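Local coordinates for lipoprotein (Streptococcus pneumoniae serotype 4, PDB 6JF1) that binds L-methionine, probably delivering it to an ABC-type importer as its substrate-binding lipoprotein, at residues 102-106 / 252-256. Sequence-based numbering, arbitrary orientation.
Sequences IADTY and IAAYH
His256, just past the end of helix 245-255, meets Asp104 on strand 100-107. The contact packs a helix against the central mixed sheet of one lobe of the periplasmic-binding-protein fold, here the NlpA family. From CB, the His256 side chain leaves with CG anti to the carbonyl carbon (chi1 -80°), which carries the imidazole to the strand. Further out, the ring carbons beside NE2, CD2 and CE1, flank Asp104 O at 3.8 and 3.6 Å. CE1 also passes Ala103 CB at 3.9 Å. At the tip, NE2 donates to the backbone Asp104 O (2.7 Å, N-H...O 161°). The oxygen lies close to the ring plane, so the bond helps hold the ring's rotation. Trp276, the C-terminal residue, stacks on the same imidazole.

One turn earlier, Ile252 reaches the strand with both branches. CG2 lies 4.0 Å from Ala103 CB, and CD1 presses on Ile102 CD1 at a tight 3.3 Å.

From the helix, Tyr255 reaches Thr105, further along the strand. Thr105 CG2 sits over one face of its ring, 3.9 Å from the centroid, a CH-pi contact. Trp43 meets this ring edge-to-face, and Tyr255 OH has a weak hydrogen bond to Arg42. Tyr106, in the methionine pocket, hydrogen-bonds through OH to Asn203. The rim of its ring touches this packing: Tyr255 OH lies near the ring plane, beside Tyr106 CD2.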
ATOM      1  N   ILE A 102      -8.172   0.687  13.885  1.00 19.76           N
ATOM      2  CA  ILE A 102      -8.062   1.116  15.290  1.00 19.47           C
ATOM      3  C   ILE A 102      -6.986   2.202  15.407  1.00 17.93           C
ATOM      4  O   ILE A 102      -6.734   2.674  16.508  1.00 18.63           O
ATOM      5  CB  ILE A 102      -7.759  -0.095  16.201  1.00 22.68           C
ATOM      6  CG1 ILE A 102      -6.455  -0.777  15.774  1.00 22.98           C
ATOM      7  CG2 ILE A 102      -8.935  -1.062  16.163  1.00 22.34           C
ATOM      8  CD1 ILE A 102      -5.949  -1.848  16.724  1.00 29.14           C
ATOM      9  N   ALA A 103      -6.331   2.565  14.292  1.00 20.06           N
ATOM     10  CA  ALA A 103      -5.348   3.678  14.242  1.00 20.88           C
ATOM     11  C   ALA A 103      -5.034   3.988  12.782  1.00 22.18           C
ATOM     12  O   ALA A 103      -4.949   3.044  11.980  1.00 20.23           O
ATOM     13  CB  ALA A 103      -4.081   3.291  14.980  1.00 23.57           C
ATOM     14  N   ASP A 104      -4.800   5.269  12.451  1.00 20.09           N
ATOM     15  CA  ASP A 104      -4.253   5.654  11.139  1.00 20.56           C
ATOM     16  C   ASP A 104      -2.722   5.711  11.225  1.00 22.03           C
ATOM     17  O   ASP A 104      -2.163   6.030  12.272  1.00 22.01           O
ATOM     18  CB  ASP A 104      -4.723   7.042  10.670  1.00 23.95           C
ATOM     19  CG  ASP A 104      -6.223   7.261  10.565  1.00 24.60           C
ATOM     20  OD1 ASP A 104      -6.984   6.279  10.518  1.00 25.22           O
ATOM     21  OD2 ASP A 104      -6.620   8.434  10.554  1.00 31.41           O
ATOM     22  N   THR A 105      -2.034   5.412  10.120  1.00 20.73           N
ATOM     23  CA  THR A 105      -0.568   5.333  10.170  1.00 18.60           C
ATOM     24  C   THR A 105       0.014   6.422   9.270  1.00 18.07           C
ATOM     25  O   THR A 105       0.338   7.521   9.732  1.00 20.44           O
ATOM     26  CB  THR A 105      -0.046   3.909   9.895  1.00 20.65           C
ATOM     27  OG1 THR A 105      -0.521   3.522   8.599  1.00 17.63           O
ATOM     28  CG2 THR A 105      -0.477   2.913  10.954  1.00 20.37           C
ATOM     29  N   TYR A 106       0.049   6.161   7.966  1.00 18.00           N
ATOM     30  CA  TYR A 106       0.680   7.042   7.052  1.00 16.52           C
ATOM     31  C   TYR A 106      -0.139   7.114   5.740  1.00 18.19           C
ATOM     32  O   TYR A 106      -1.068   6.314   5.509  1.00 17.63           O
ATOM     33  CB  TYR A 106       2.112   6.551   6.875  1.00 16.24           C
ATOM     34  CG  TYR A 106       2.198   5.257   6.114  1.00 18.78           C
ATOM     35  CD1 TYR A 106       2.160   5.301   4.732  1.00 19.56           C
ATOM     36  CD2 TYR A 106       2.349   4.018   6.736  1.00 18.33           C
ATOM     37  CE1 TYR A 106       2.263   4.153   3.967  1.00 21.09           C
ATOM     38  CE2 TYR A 106       2.452   2.854   5.973  1.00 19.21           C
ATOM     39  CZ  TYR A 106       2.387   2.927   4.586  1.00 20.00           C
ATOM     40  OH  TYR A 106       2.439   1.846   3.744  1.00 17.66           O
ATOM     41  N   ILE A 252      -0.363   0.494  19.875  1.00 19.39           N
ATOM     42  CA  ILE A 252      -0.864   1.655  19.180  1.00 21.38           C
ATOM     43  C   ILE A 252      -0.216   2.890  19.777  1.00 20.11           C
ATOM     44  O   ILE A 252       0.194   3.748  19.025  1.00 23.52           O
ATOM     45  CB  ILE A 252      -2.401   1.747  19.186  1.00 21.62           C
ATOM     46  CG1 ILE A 252      -2.999   0.690  18.255  1.00 24.59           C
ATOM     47  CG2 ILE A 252      -2.874   3.149  18.782  1.00 22.23           C
ATOM     48  CD1 ILE A 252      -4.507   0.549  18.433  1.00 27.13           C
ATOM     49  N   ALA A 253      -0.123   2.950  21.108  1.00 20.78           N
ATOM     50  CA  ALA A 253       0.510   4.106  21.739  1.00 20.94           C
ATOM     51  C   ALA A 253       1.955   4.252  21.242  1.00 21.43           C
ATOM     52  O   ALA A 253       2.420   5.394  20.981  1.00 20.91           O
ATOM     53  CB  ALA A 253       0.480   3.982  23.250  1.00 22.79           C
ATOM     54  N   ALA A 254       2.679   3.129  21.125  1.00 19.52           N
ATOM     55  CA  ALA A 254       4.047   3.181  20.658  1.00 18.36           C
ATOM     56  C   ALA A 254       4.093   3.638  19.195  1.00 19.03           C
ATOM     57  O   ALA A 254       4.914   4.450  18.870  1.00 21.29           O
ATOM     58  CB  ALA A 254       4.701   1.820  20.809  1.00 18.94           C
ATOM     59  N   TYR A 255       3.232   3.119  18.311  1.00 17.95           N
ATOM     60  CA  TYR A 255       3.229   3.607  16.913  1.00 18.17           C
ATOM     61  C   TYR A 255       3.050   5.146  16.904  1.00 19.36           C
ATOM     62  O   TYR A 255       3.753   5.869  16.218  1.00 18.45           O
ATOM     63  CB  TYR A 255       2.190   2.842  16.074  1.00 17.68           C
ATOM     64  CG  TYR A 255       2.428   2.797  14.570  1.00 20.90           C
ATOM     65  CD1 TYR A 255       2.531   3.950  13.817  1.00 19.51           C
ATOM     66  CD2 TYR A 255       2.592   1.589  13.896  1.00 21.21           C
ATOM     67  CE1 TYR A 255       2.751   3.922  12.445  1.00 20.40           C
ATOM     68  CE2 TYR A 255       2.808   1.528  12.527  1.00 21.39           C
ATOM     69  CZ  TYR A 255       2.906   2.700  11.803  1.00 19.61           C
ATOM     70  OH  TYR A 255       3.077   2.637  10.458  1.00 19.29           O
ATOM     71  N   HIS A 256       2.088   5.660  17.673  1.00 18.80           N
ATOM     72  CA  HIS A 256       1.761   7.064  17.638  1.00 19.18           C
ATOM     73  C   HIS A 256       2.723   7.883  18.526  1.00 21.73           C
ATOM     74  O   HIS A 256       2.313   8.712  19.352  1.00 24.61           O
ATOM     75  CB  HIS A 256       0.273   7.201  18.006  1.00 18.89           C
ATOM     76  CG  HIS A 256      -0.632   6.898  16.854  1.00 20.88           C
ATOM     77  ND1 HIS A 256      -1.993   7.118  16.921  1.00 19.34           N
ATOM     78  CD2 HIS A 256      -0.364   6.461  15.584  1.00 19.30           C
ATOM     79  CE1 HIS A 256      -2.543   6.804  15.735  1.00 22.56           C
ATOM     80  NE2 HIS A 256      -1.549   6.387  14.893  1.00 19.04           N
TER